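Local coordinates for outer membrane protein YopM (Yersinia pestis, PDB 1JL5), which serves as a leucine-rich repeat virulence effector that probably alters host cell physiology and helps the bacterium survive in host tissues, at residues Y39-W43 with L65-D70; Q111-L117 with P131-G137; L230-Q234 with L252-P257; A344-A350 with H363-L369. All blocks are in the same frame, centred on the assembly; numbering follows the deposited sequence.

Contact 1 (Y39-W43 with L65-D70); sequences YYNAW and LRDCLD
The antiparallel helical hairpin at the N-terminal end of the repeat array, helices 36-48 and 58-71, is fastened where Tyr40 and Trp43 lie against Leu65, Arg66 and Leu69. It illustrates how residues one turn apart on a helix can give a contact a polar and an apolar half. The local axes approach to 10.4 Å at 166°. On the polar half, the guanidinium of Arg66 lies flat on one face of the Tyr40 ring. Its CZ stands 3.5 Å from the centroid of that ring, almost on the normal, and the two planes are 16° apart, so this is both a stack and a cation-pi contact. The bend of the arginine chain at chi3 (59°) brings the group over the ring. A water fixes its rotation, accepting a hydrogen bond from Arg66 NH1 at 2.8 Å and donating one to Tyr40 O. At the rim of the same ring, Tyr40 OH donates to Asp70 OD1; the modelled bond is very short and its exact length doubtful.

The apolar half centres on Trp43. Leu65 CB sits over one face of the indole, 3.5 Å from the centroid of the Trp43 six-membered ring, while Tyr39 CB covers the opposite face. Leu69 CB meets the ring at its edge, 3.4 Å from Trp43 CH2. Beyond the hairpin, Trp43 NE1 bonds to Glu88 O. The chemistry implies an indole sandwiched between Tyr39 of its own helix and Leu65 of the other, beside an arginine whose charge the Tyr40 face probably eases.

Contact 2 (Q111-L117 with P131-G137); sequences QSLKSLL and PLLEYLG
Leu117 lays its CD1 methyl over one face of the Tyr135 ring, 3.7 Å from the ring centroid and 30° off the normal, a CH-pi contact between neighbouring leucine-rich repeats. The two strands, 115-117 and 135-137, are parallel and pair residue by residue, the general way in which such a solenoid builds its strand-lined side. Tyr135 CG is anti to the backbone N (chi1 -171°), which swings the ring across the Leu117 side chain, with Gly137 CA lying at its edge in the ring plane. Ser115 and Tyr135 share this side of the strands, and Ser115 OG approaches Tyr135 CB.

Leu116 and Leu136 point the other way, into the interior, lying side by side with Leu116 CD2 3.8 Å from Leu136 CD1. Leu133 brings its CD1 against Leu116 CB, and Leu106 and Leu109 of the preceding repeat close over Leu116. Backbone bonds set the register. Leu116 N donates to Tyr135 O at 2.7 Å, and Leu116 O in turn accepts from Gly137 N. Just before the strands, Lys114 O takes two donors: Tyr135 N at 2.9 Å, and Glu134 N at a distance too short to be trusted. On its other flank strand 115-117 bonds in the same manner to strand 95-97.

Where the chain enters the strands, the extended side chains of Lys114 and Glu134 run alongside each other without forming a salt bridge, NZ and OE2 being 4.3 Å apart. One water spans the interval, accepting from Lys114 NZ at 3.0 Å and donating to Glu134 OE2 at 2.6 Å.

Contact 3 (L230-Q234 with L252-P257); sequences LPELQ and LPDLPP
The flat amide of Gln234 and the carboxylate of Asp254 run side by side, their planes turned 40° apart, with Gln234 OE1 3.4 Å from Asp254 CB. They belong to equivalent proline-rich loop segments of successive leucine-rich repeats, on the side of the solenoid away from its parallel strands. At another side of the amide, Gln234 NE2 donates to Glu232 OE2 at 2.7 Å; the bond uses the anti lone pair of Glu232 OE2, and that oxygen lies 20° out of the plane of the Gln234 amide. Gln234 CG sits between its backbone N and carbonyl carbon (chi1 71°), and this carries the amide alongside Asp254.

The equivalent leucines, Leu230 with Leu252 and Leu233 with Leu255, lie side by side and point the same way, Leu230 CD1 being 3.8 Å from Leu252 CD2. Prolines pack against them: Leu233 CD1 touches Pro253 CD at 3.7 Å, and Leu233 CB presses closely on Pro256 CD. Inward, both Leu230 and Leu233 rest on Ile242 of strand 241-243.

Between the backbones a water does what a direct bond does elsewhere: it accepts from Leu233 N at 2.7 Å and donates to Asp254 O at 2.5 Å.

Contact 4 (A344-A350 with H363-L369); sequences ASFNHLA and HVEYNPL
As the chain leaves the parallel strands, Ala344 N still donates to His363 O at 2.7 Å, and both segments then make the same turn, Phe346 and Tyr366 each taking a left-handed conformation. The equivalent asparagines occupy the inside of these turns. Asn367 ND2 reaches back to Ala344 O at 2.6 Å and also to Val364 O of its own turn at 2.9 Å, each acceptor lying in its amide plane. Asn347 ND2 bonds to Ala344 O too, both donors standing above the carbonyl plane on opposite faces, off the lone pairs; it also reaches Val324 O of the preceding repeat. Asn347 CG lies beside the backbone N (chi1 -87°), which turns the amide back into its own turn.

Outside the turns, the rings of Phe346 and Tyr366 lie side by side, their planes only 17° apart but displaced, with little overlap and centroids 4.7 Å apart. A water links Ser345 OG, which also bonds to Ser325 OG, to Glu365 OE2, an oxygen paired with Arg383. Pro368 CG sits over one face of the His348 ring, 4.0 Å from its centroid, while His348 NE2 bonds to Ser206 OG of the second subunit.

A bound calcium ion lies about 5 Å from the Phe346 side chain. A buried file of asparagines, each tying its turn to the previous repeat, is the hallmark of the leucine-rich repeat solenoid.

How the contacts relate
Contact 1 stands apart as a helix pair before the repeats, whereas contacts 2, 3 and 4 each join successive turns of one leucine-rich repeat solenoid at different points of the coil. Contact 2 samples the strands, contact 4 the turn just after them, and contact 3 the farther, proline-rich side. Their chemistry shifts accordingly: direct backbone bonds in contact 2, buried asparagine amides in contact 4, and leucine-proline packing with a water in contact 3. Contact 4 is the most buried, while the others mix buried leucines with polar residues at the surface. Contacts 1 and 4 lie on opposite sides of the chain's centre, about 63 Å between centres.

Contact 1 (Y39-W43 with L65-D70)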
# COMPACT_ATOMS: atom_id res chain seq x y z
N TYR A 39 27.60 34.75 -28.95
CA TYR A 39 26.70 33.86 -28.22
C TYR A 39 27.35 32.50 -28.05
O TYR A 39 27.41 31.97 -26.95
CB TYR A 39 25.37 33.71 -28.95
CG TYR A 39 24.45 34.87 -28.72
CD1 TYR A 39 23.95 35.13 -27.44
CD2 TYR A 39 24.10 35.73 -29.75
CE1 TYR A 39 23.14 36.22 -27.21
CE2 TYR A 39 23.29 36.82 -29.53
CZ TYR A 39 22.81 37.06 -28.25
OH TYR A 39 21.99 38.15 -28.03
N TYR A 40 27.86 31.96 -29.15
CA TYR A 40 28.51 30.66 -29.12
C TYR A 40 29.59 30.63 -28.07
O TYR A 40 29.66 29.70 -27.27
CB TYR A 40 29.18 30.35 -30.45
CG TYR A 40 28.27 30.23 -31.63
CD1 TYR A 40 26.90 29.99 -31.47
CD2 TYR A 40 28.78 30.29 -32.92
CE1 TYR A 40 26.08 29.81 -32.58
CE2 TYR A 40 27.97 30.11 -34.02
CZ TYR A 40 26.63 29.87 -33.85
OH TYR A 40 25.85 29.68 -34.96
N ASN A 41 30.43 31.65 -28.09
CA ASN A 41 31.53 31.72 -27.15
C ASN A 41 31.04 31.95 -25.75
O ASN A 41 31.58 31.40 -24.80
CB ASN A 41 32.50 32.81 -27.59
CG ASN A 41 33.20 32.46 -28.88
OD1 ASN A 41 32.85 31.48 -29.52
ND2 ASN A 41 34.18 33.26 -29.26
N ALA A 42 30.01 32.78 -25.61
CA ALA A 42 29.46 33.04 -24.29
C ALA A 42 28.94 31.69 -23.80
O ALA A 42 29.14 31.31 -22.65
CB ALA A 42 28.33 34.05 -24.38
N TRP A 43 28.29 30.97 -24.69
CA TRP A 43 27.72 29.68 -24.35
C TRP A 43 28.77 28.61 -24.08
O TRP A 43 28.62 27.81 -23.16
CB TRP A 43 26.77 29.22 -25.45
CG TRP A 43 25.62 30.16 -25.59
CD1 TRP A 43 25.13 30.99 -24.62
CD2 TRP A 43 24.78 30.34 -26.73
NE1 TRP A 43 24.05 31.68 -25.09
CE2 TRP A 43 23.81 31.30 -26.39
CE3 TRP A 43 24.76 29.79 -28.01
CZ2 TRP A 43 22.82 31.72 -27.28
CZ3 TRP A 43 23.78 30.20 -28.90
CH2 TRP A 43 22.82 31.16 -28.53
N LEU A 65 21.03 25.95 -27.47
CA LEU A 65 21.19 27.39 -27.56
C LEU A 65 21.60 27.78 -28.97
O LEU A 65 21.00 28.66 -29.59
CB LEU A 65 22.25 27.85 -26.57
CG LEU A 65 21.80 27.87 -25.11
CD1 LEU A 65 22.99 27.86 -24.19
CD2 LEU A 65 20.92 29.09 -24.89
N ARG A 66 22.63 27.12 -29.47
CA ARG A 66 23.14 27.41 -30.81
C ARG A 66 22.06 27.16 -31.84
O ARG A 66 21.79 28.03 -32.68
CB ARG A 66 24.35 26.52 -31.10
CG ARG A 66 25.50 26.73 -30.14
CD ARG A 66 26.65 25.83 -30.52
NE ARG A 66 27.09 26.13 -31.88
CZ ARG A 66 28.24 26.71 -32.18
NH1 ARG A 66 29.09 27.05 -31.21
NH2 ARG A 66 28.55 26.94 -33.44
N ASP A 67 21.45 25.99 -31.79
CA ASP A 67 20.41 25.65 -32.74
C ASP A 67 19.32 26.72 -32.68
O ASP A 67 18.84 27.19 -33.71
CB ASP A 67 19.80 24.29 -32.43
CG ASP A 67 18.87 23.82 -33.52
OD1 ASP A 67 19.35 23.66 -34.66
OD2 ASP A 67 17.67 23.61 -33.24
N CYS A 68 18.96 27.10 -31.47
CA CYS A 68 17.94 28.11 -31.29
C CYS A 68 18.38 29.41 -31.94
O CYS A 68 17.64 30.03 -32.70
CB CYS A 68 17.69 28.35 -29.81
SG CYS A 68 16.52 29.66 -29.53
N LEU A 69 19.61 29.81 -31.63
CA LEU A 69 20.17 31.03 -32.19
C LEU A 69 20.21 30.95 -33.71
O LEU A 69 19.72 31.85 -34.39
CB LEU A 69 21.58 31.24 -31.65
CG LEU A 69 22.25 32.57 -32.00
CD1 LEU A 69 21.50 33.71 -31.33
CD2 LEU A 69 23.69 32.55 -31.54
N ASP A 70 20.79 29.87 -34.22
CA ASP A 70 20.92 29.67 -35.66
C ASP A 70 19.58 29.61 -36.37
O ASP A 70 19.37 30.27 -37.39
CB ASP A 70 21.71 28.39 -35.95
CG ASP A 70 23.08 28.41 -35.30
OD1 ASP A 70 23.54 29.52 -34.93
OD2 ASP A 70 23.70 27.34 -35.16
O HOH W 1 28.88 27.57 -28.47

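Contact 2 (Q111-L117 with P131-G137)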
# COMPACT_ATOMS: atom_id res chain seq x y z
N GLN A 111 13.00 40.81 -24.22
CA GLN A 111 11.77 41.57 -24.20
C GLN A 111 10.78 40.88 -25.12
O GLN A 111 9.60 41.21 -25.16
CB GLN A 111 12.02 43.00 -24.68
CG GLN A 111 12.93 43.78 -23.77
CD GLN A 111 12.29 44.02 -22.42
OE1 GLN A 111 11.31 44.75 -22.32
NE2 GLN A 111 12.84 43.40 -21.38
N SER A 112 11.29 39.92 -25.88
CA SER A 112 10.48 39.17 -26.82
C SER A 112 9.92 37.92 -26.17
O SER A 112 9.11 37.21 -26.77
CB SER A 112 11.33 38.77 -28.02
OG SER A 112 12.45 38.02 -27.58
N LEU A 113 10.35 37.64 -24.94
CA LEU A 113 9.88 36.44 -24.26
C LEU A 113 8.39 36.48 -23.99
O LEU A 113 7.87 37.40 -23.35
CB LEU A 113 10.63 36.25 -22.93
CG LEU A 113 10.61 34.79 -22.48
CD1 LEU A 113 11.45 33.97 -23.45
CD2 LEU A 113 11.14 34.65 -21.06
N LYS A 114 7.69 35.48 -24.50
CA LYS A 114 6.26 35.37 -24.32
C LYS A 114 5.98 34.21 -23.38
O LYS A 114 4.99 34.19 -22.65
CB LYS A 114 5.56 35.10 -25.65
CG LYS A 114 5.57 36.28 -26.60
CD LYS A 114 4.87 35.91 -27.89
CE LYS A 114 4.71 37.11 -28.81
NZ LYS A 114 4.06 36.71 -30.09
N SER A 115 6.89 33.24 -23.38
CA SER A 115 6.71 32.07 -22.55
C SER A 115 7.96 31.71 -21.76
O SER A 115 9.03 31.50 -22.32
CB SER A 115 6.29 30.89 -23.41
OG SER A 115 6.06 29.75 -22.62
N LEU A 116 7.81 31.65 -20.44
CA LEU A 116 8.90 31.29 -19.56
C LEU A 116 8.49 30.05 -18.79
O LEU A 116 7.65 30.11 -17.90
CB LEU A 116 9.19 32.42 -18.57
CG LEU A 116 10.23 32.07 -17.50
CD1 LEU A 116 11.56 31.74 -18.18
CD2 LEU A 116 10.38 33.22 -16.53
N LEU A 117 9.09 28.91 -19.14
CA LEU A 117 8.81 27.64 -18.48
C LEU A 117 10.08 27.15 -17.82
O LEU A 117 10.89 26.48 -18.44
CB LEU A 117 8.34 26.58 -19.48
CG LEU A 117 6.85 26.48 -19.79
CD1 LEU A 117 6.38 27.72 -20.52
CD2 LEU A 117 6.61 25.23 -20.62
N PRO A 131 7.96 42.16 -20.67
CA PRO A 131 6.67 42.78 -21.00
C PRO A 131 5.68 41.93 -21.78
O PRO A 131 4.47 42.07 -21.61
CB PRO A 131 7.09 44.04 -21.76
CG PRO A 131 8.35 43.60 -22.44
CD PRO A 131 9.07 42.88 -21.32
N LEU A 132 6.18 41.05 -22.63
CA LEU A 132 5.30 40.22 -23.44
C LEU A 132 5.00 38.85 -22.85
O LEU A 132 4.36 38.02 -23.50
CB LEU A 132 5.92 40.04 -24.83
CG LEU A 132 6.33 41.31 -25.57
CD1 LEU A 132 6.89 40.94 -26.93
CD2 LEU A 132 5.13 42.24 -25.72
N LEU A 133 5.45 38.60 -21.63
CA LEU A 133 5.22 37.30 -21.03
C LEU A 133 3.75 36.91 -21.02
O LEU A 133 2.89 37.59 -20.46
CB LEU A 133 5.77 37.25 -19.60
CG LEU A 133 6.06 35.81 -19.17
CD1 LEU A 133 7.13 35.23 -20.09
CD2 LEU A 133 6.51 35.76 -17.72
N GLU A 134 3.46 35.79 -21.67
CA GLU A 134 2.12 35.25 -21.76
C GLU A 134 2.00 34.05 -20.83
O GLU A 134 0.96 33.81 -20.23
CB GLU A 134 1.83 34.81 -23.19
CG GLU A 134 1.60 35.95 -24.15
CD GLU A 134 1.56 35.48 -25.59
OE1 GLU A 134 1.35 34.27 -25.81
OE2 GLU A 134 1.74 36.32 -26.49
N TYR A 135 3.09 33.30 -20.72
CA TYR A 135 3.12 32.12 -19.89
C TYR A 135 4.27 32.20 -18.90
O TYR A 135 5.43 32.30 -19.28
CB TYR A 135 3.26 30.88 -20.77
CG TYR A 135 3.09 29.56 -20.04
CD1 TYR A 135 3.93 29.21 -18.98
CD2 TYR A 135 2.10 28.66 -20.43
CE1 TYR A 135 3.79 27.99 -18.33
CE2 TYR A 135 1.96 27.43 -19.78
CZ TYR A 135 2.80 27.10 -18.73
OH TYR A 135 2.66 25.90 -18.09
N LEU A 136 3.93 32.16 -17.62
CA LEU A 136 4.93 32.19 -16.56
C LEU A 136 4.89 30.85 -15.85
O LEU A 136 4.11 30.65 -14.92
CB LEU A 136 4.63 33.31 -15.57
CG LEU A 136 5.60 33.39 -14.39
CD1 LEU A 136 7.01 33.62 -14.89
CD2 LEU A 136 5.17 34.51 -13.45
N GLY A 137 5.72 29.93 -16.32
CA GLY A 137 5.78 28.61 -15.72
C GLY A 137 7.00 28.52 -14.82
O GLY A 137 8.11 28.27 -15.29
O HOH W 2 1.58 35.52 -28.98

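Contact 3 (L230-Q234 with L252-P257)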
# COMPACT_ATOMS: atom_id res chain seq x y z
N LEU A 230 -16.21 28.58 1.38
CA LEU A 230 -15.91 28.90 0.01
C LEU A 230 -16.60 30.22 -0.25
O LEU A 230 -17.58 30.55 0.41
CB LEU A 230 -16.48 27.82 -0.91
CG LEU A 230 -15.80 26.46 -0.81
CD1 LEU A 230 -16.43 25.49 -1.80
CD2 LEU A 230 -14.32 26.62 -1.10
N PRO A 231 -16.08 31.02 -1.19
CA PRO A 231 -16.76 32.29 -1.43
C PRO A 231 -18.06 31.98 -2.15
O PRO A 231 -18.35 30.81 -2.45
CB PRO A 231 -15.78 33.04 -2.31
CG PRO A 231 -15.18 31.93 -3.12
CD PRO A 231 -14.92 30.87 -2.08
N GLU A 232 -18.86 33.00 -2.43
CA GLU A 232 -20.10 32.75 -3.13
C GLU A 232 -19.75 32.12 -4.46
O GLU A 232 -18.86 32.58 -5.16
CB GLU A 232 -20.86 34.05 -3.34
CG GLU A 232 -22.17 33.83 -4.06
CD GLU A 232 -23.12 34.97 -3.85
OE1 GLU A 232 -22.67 36.13 -3.95
OE2 GLU A 232 -24.31 34.70 -3.59
N LEU A 233 -20.46 31.05 -4.81
CA LEU A 233 -20.19 30.33 -6.04
C LEU A 233 -21.34 30.31 -7.02
O LEU A 233 -21.14 30.13 -8.22
CB LEU A 233 -19.87 28.87 -5.70
CG LEU A 233 -18.79 28.62 -4.65
CD1 LEU A 233 -18.82 27.15 -4.22
CD2 LEU A 233 -17.44 29.01 -5.22
N GLN A 234 -22.55 30.50 -6.52
CA GLN A 234 -23.73 30.42 -7.36
C GLN A 234 -23.77 31.40 -8.51
O GLN A 234 -24.46 31.16 -9.50
CB GLN A 234 -24.98 30.57 -6.51
CG GLN A 234 -25.21 31.94 -5.95
CD GLN A 234 -26.29 31.93 -4.92
OE1 GLN A 234 -27.34 31.32 -5.12
NE2 GLN A 234 -26.06 32.60 -3.80
N LEU A 252 -21.17 24.14 2.03
CA LEU A 252 -20.76 24.65 0.75
C LEU A 252 -21.77 25.72 0.43
O LEU A 252 -22.93 25.62 0.84
CB LEU A 252 -20.81 23.56 -0.31
CG LEU A 252 -19.90 22.37 -0.07
CD1 LEU A 252 -19.99 21.44 -1.27
CD2 LEU A 252 -18.47 22.86 0.13
N PRO A 253 -21.35 26.77 -0.27
CA PRO A 253 -22.29 27.82 -0.62
C PRO A 253 -23.14 27.21 -1.70
O PRO A 253 -22.93 26.06 -2.10
CB PRO A 253 -21.40 28.91 -1.20
CG PRO A 253 -20.03 28.62 -0.62
CD PRO A 253 -19.97 27.13 -0.66
N ASP A 254 -24.11 27.97 -2.18
CA ASP A 254 -24.91 27.48 -3.28
C ASP A 254 -23.85 27.30 -4.34
O ASP A 254 -23.00 28.16 -4.55
CB ASP A 254 -25.93 28.54 -3.67
CG ASP A 254 -26.91 28.78 -2.57
OD1 ASP A 254 -27.60 27.82 -2.20
OD2 ASP A 254 -26.97 29.92 -2.05
N LEU A 255 -23.89 26.16 -5.00
CA LEU A 255 -22.89 25.83 -5.99
C LEU A 255 -23.00 26.53 -7.32
O LEU A 255 -24.04 27.10 -7.66
CB LEU A 255 -22.90 24.32 -6.20
CG LEU A 255 -22.60 23.57 -4.90
CD1 LEU A 255 -22.80 22.09 -5.11
CD2 LEU A 255 -21.17 23.89 -4.47
N PRO A 256 -21.91 26.53 -8.09
CA PRO A 256 -21.98 27.17 -9.40
C PRO A 256 -23.08 26.39 -10.10
O PRO A 256 -23.07 25.16 -10.09
CB PRO A 256 -20.59 26.91 -9.98
CG PRO A 256 -19.72 26.94 -8.74
CD PRO A 256 -20.53 26.13 -7.77
N PRO A 257 -24.05 27.08 -10.71
CA PRO A 257 -25.14 26.39 -11.39
C PRO A 257 -24.73 25.34 -12.41
O PRO A 257 -25.46 24.39 -12.66
CB PRO A 257 -25.95 27.54 -12.00
CG PRO A 257 -24.90 28.59 -12.24
CD PRO A 257 -24.09 28.53 -10.97
O HOH W 3 -22.87 30.55 -3.72

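Contact 4 (A344-A350 with H363-L369)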
# COMPACT_ATOMS: atom_id res chain seq x y z
N ALA A 344 -17.17 -0.25 -2.67
CA ALA A 344 -18.05 -0.19 -1.51
C ALA A 344 -17.41 -1.00 -0.39
O ALA A 344 -18.09 -1.50 0.51
CB ALA A 344 -19.41 -0.75 -1.87
N SER A 345 -16.10 -1.11 -0.47
CA SER A 345 -15.34 -1.83 0.53
C SER A 345 -15.47 -1.11 1.87
O SER A 345 -15.84 0.06 1.92
CB SER A 345 -13.88 -1.87 0.12
OG SER A 345 -13.45 -0.55 -0.15
N PHE A 346 -15.16 -1.83 2.95
CA PHE A 346 -15.22 -1.25 4.28
C PHE A 346 -16.57 -0.66 4.60
O PHE A 346 -16.71 0.51 4.96
CB PHE A 346 -14.13 -0.20 4.43
CG PHE A 346 -12.76 -0.75 4.30
CD1 PHE A 346 -12.23 -1.56 5.31
CD2 PHE A 346 -11.99 -0.48 3.18
CE1 PHE A 346 -10.95 -2.09 5.19
CE2 PHE A 346 -10.71 -1.01 3.06
CZ PHE A 346 -10.19 -1.81 4.07
N ASN A 347 -17.59 -1.49 4.43
CA ASN A 347 -18.94 -1.09 4.73
C ASN A 347 -19.53 -2.27 5.45
O ASN A 347 -18.82 -3.21 5.77
CB ASN A 347 -19.71 -0.78 3.46
CG ASN A 347 -19.53 0.65 3.04
OD1 ASN A 347 -20.05 1.56 3.68
ND2 ASN A 347 -18.77 0.87 1.98
N HIS A 348 -20.82 -2.21 5.71
CA HIS A 348 -21.48 -3.29 6.40
C HIS A 348 -22.44 -4.00 5.47
O HIS A 348 -23.56 -4.32 5.84
CB HIS A 348 -22.24 -2.75 7.60
CG HIS A 348 -22.29 -3.71 8.74
ND1 HIS A 348 -21.28 -3.79 9.68
CD2 HIS A 348 -23.18 -4.68 9.05
CE1 HIS A 348 -21.55 -4.77 10.52
NE2 HIS A 348 -22.69 -5.33 10.16
N LEU A 349 -21.98 -4.23 4.24
CA LEU A 349 -22.81 -4.89 3.25
C LEU A 349 -22.89 -6.38 3.48
O LEU A 349 -21.88 -7.06 3.60
CB LEU A 349 -22.26 -4.62 1.85
CG LEU A 349 -22.11 -3.15 1.49
CD1 LEU A 349 -21.58 -3.05 0.07
CD2 LEU A 349 -23.45 -2.43 1.64
N ALA A 350 -24.12 -6.89 3.55
CA ALA A 350 -24.35 -8.32 3.71
C ALA A 350 -24.37 -8.83 2.28
O ALA A 350 -24.00 -9.97 2.00
CB ALA A 350 -25.69 -8.57 4.38
N HIS A 363 -14.80 -3.39 -5.94
CA HIS A 363 -13.98 -3.46 -4.74
C HIS A 363 -14.97 -3.36 -3.61
O HIS A 363 -15.41 -2.27 -3.25
CB HIS A 363 -12.99 -2.30 -4.69
CG HIS A 363 -11.87 -2.43 -5.67
ND1 HIS A 363 -10.86 -1.50 -5.78
CD2 HIS A 363 -11.60 -3.38 -6.59
CE1 HIS A 363 -10.02 -1.87 -6.72
NE2 HIS A 363 -10.45 -3.01 -7.23
N VAL A 364 -15.34 -4.51 -3.07
CA VAL A 364 -16.29 -4.57 -1.97
C VAL A 364 -15.63 -5.31 -0.83
O VAL A 364 -16.29 -5.94 0.01
CB VAL A 364 -17.58 -5.26 -2.42
CG1 VAL A 364 -18.55 -5.36 -1.26
CG2 VAL A 364 -18.21 -4.46 -3.54
N GLU A 365 -14.31 -5.22 -0.82
CA GLU A 365 -13.47 -5.82 0.20
C GLU A 365 -13.93 -5.37 1.58
O GLU A 365 -14.36 -4.24 1.76
CB GLU A 365 -12.03 -5.36 -0.04
CG GLU A 365 -11.95 -4.31 -1.16
CD GLU A 365 -10.59 -3.65 -1.29
OE1 GLU A 365 -9.58 -4.39 -1.37
OE2 GLU A 365 -10.54 -2.41 -1.32
N TYR A 366 -13.85 -6.27 2.55
CA TYR A 366 -14.21 -5.94 3.92
C TYR A 366 -15.63 -5.46 4.10
O TYR A 366 -15.89 -4.31 4.45
CB TYR A 366 -13.22 -4.91 4.46
CG TYR A 366 -11.80 -5.40 4.30
CD1 TYR A 366 -11.33 -6.46 5.07
CD2 TYR A 366 -10.95 -4.84 3.36
CE1 TYR A 366 -10.04 -6.95 4.91
CE2 TYR A 366 -9.65 -5.32 3.19
CZ TYR A 366 -9.21 -6.38 3.97
OH TYR A 366 -7.93 -6.85 3.82
N ASN A 367 -16.54 -6.38 3.84
CA ASN A 367 -17.96 -6.16 4.00
C ASN A 367 -18.40 -7.51 4.51
O ASN A 367 -17.87 -8.54 4.07
CB ASN A 367 -18.62 -5.86 2.66
CG ASN A 367 -18.68 -4.38 2.36
OD1 ASN A 367 -19.45 -3.65 2.97
ND2 ASN A 367 -17.86 -3.93 1.42
N PRO A 368 -19.32 -7.54 5.48
CA PRO A 368 -19.79 -8.83 6.00
C PRO A 368 -20.70 -9.47 4.97
O PRO A 368 -21.85 -9.79 5.24
CB PRO A 368 -20.54 -8.42 7.26
CG PRO A 368 -21.12 -7.10 6.88
CD PRO A 368 -19.96 -6.42 6.19
N LEU A 369 -20.17 -9.63 3.76
CA LEU A 369 -20.90 -10.22 2.66
C LEU A 369 -21.24 -11.67 2.97
O LEU A 369 -20.35 -12.48 3.24
CB LEU A 369 -20.04 -10.16 1.39
CG LEU A 369 -20.35 -9.08 0.34
CD1 LEU A 369 -20.73 -7.77 0.98
CD2 LEU A 369 -19.14 -8.92 -0.56
O HOH W 4 -11.08 0.19 -1.11
O HOH W 5 -16.68 -4.05 7.19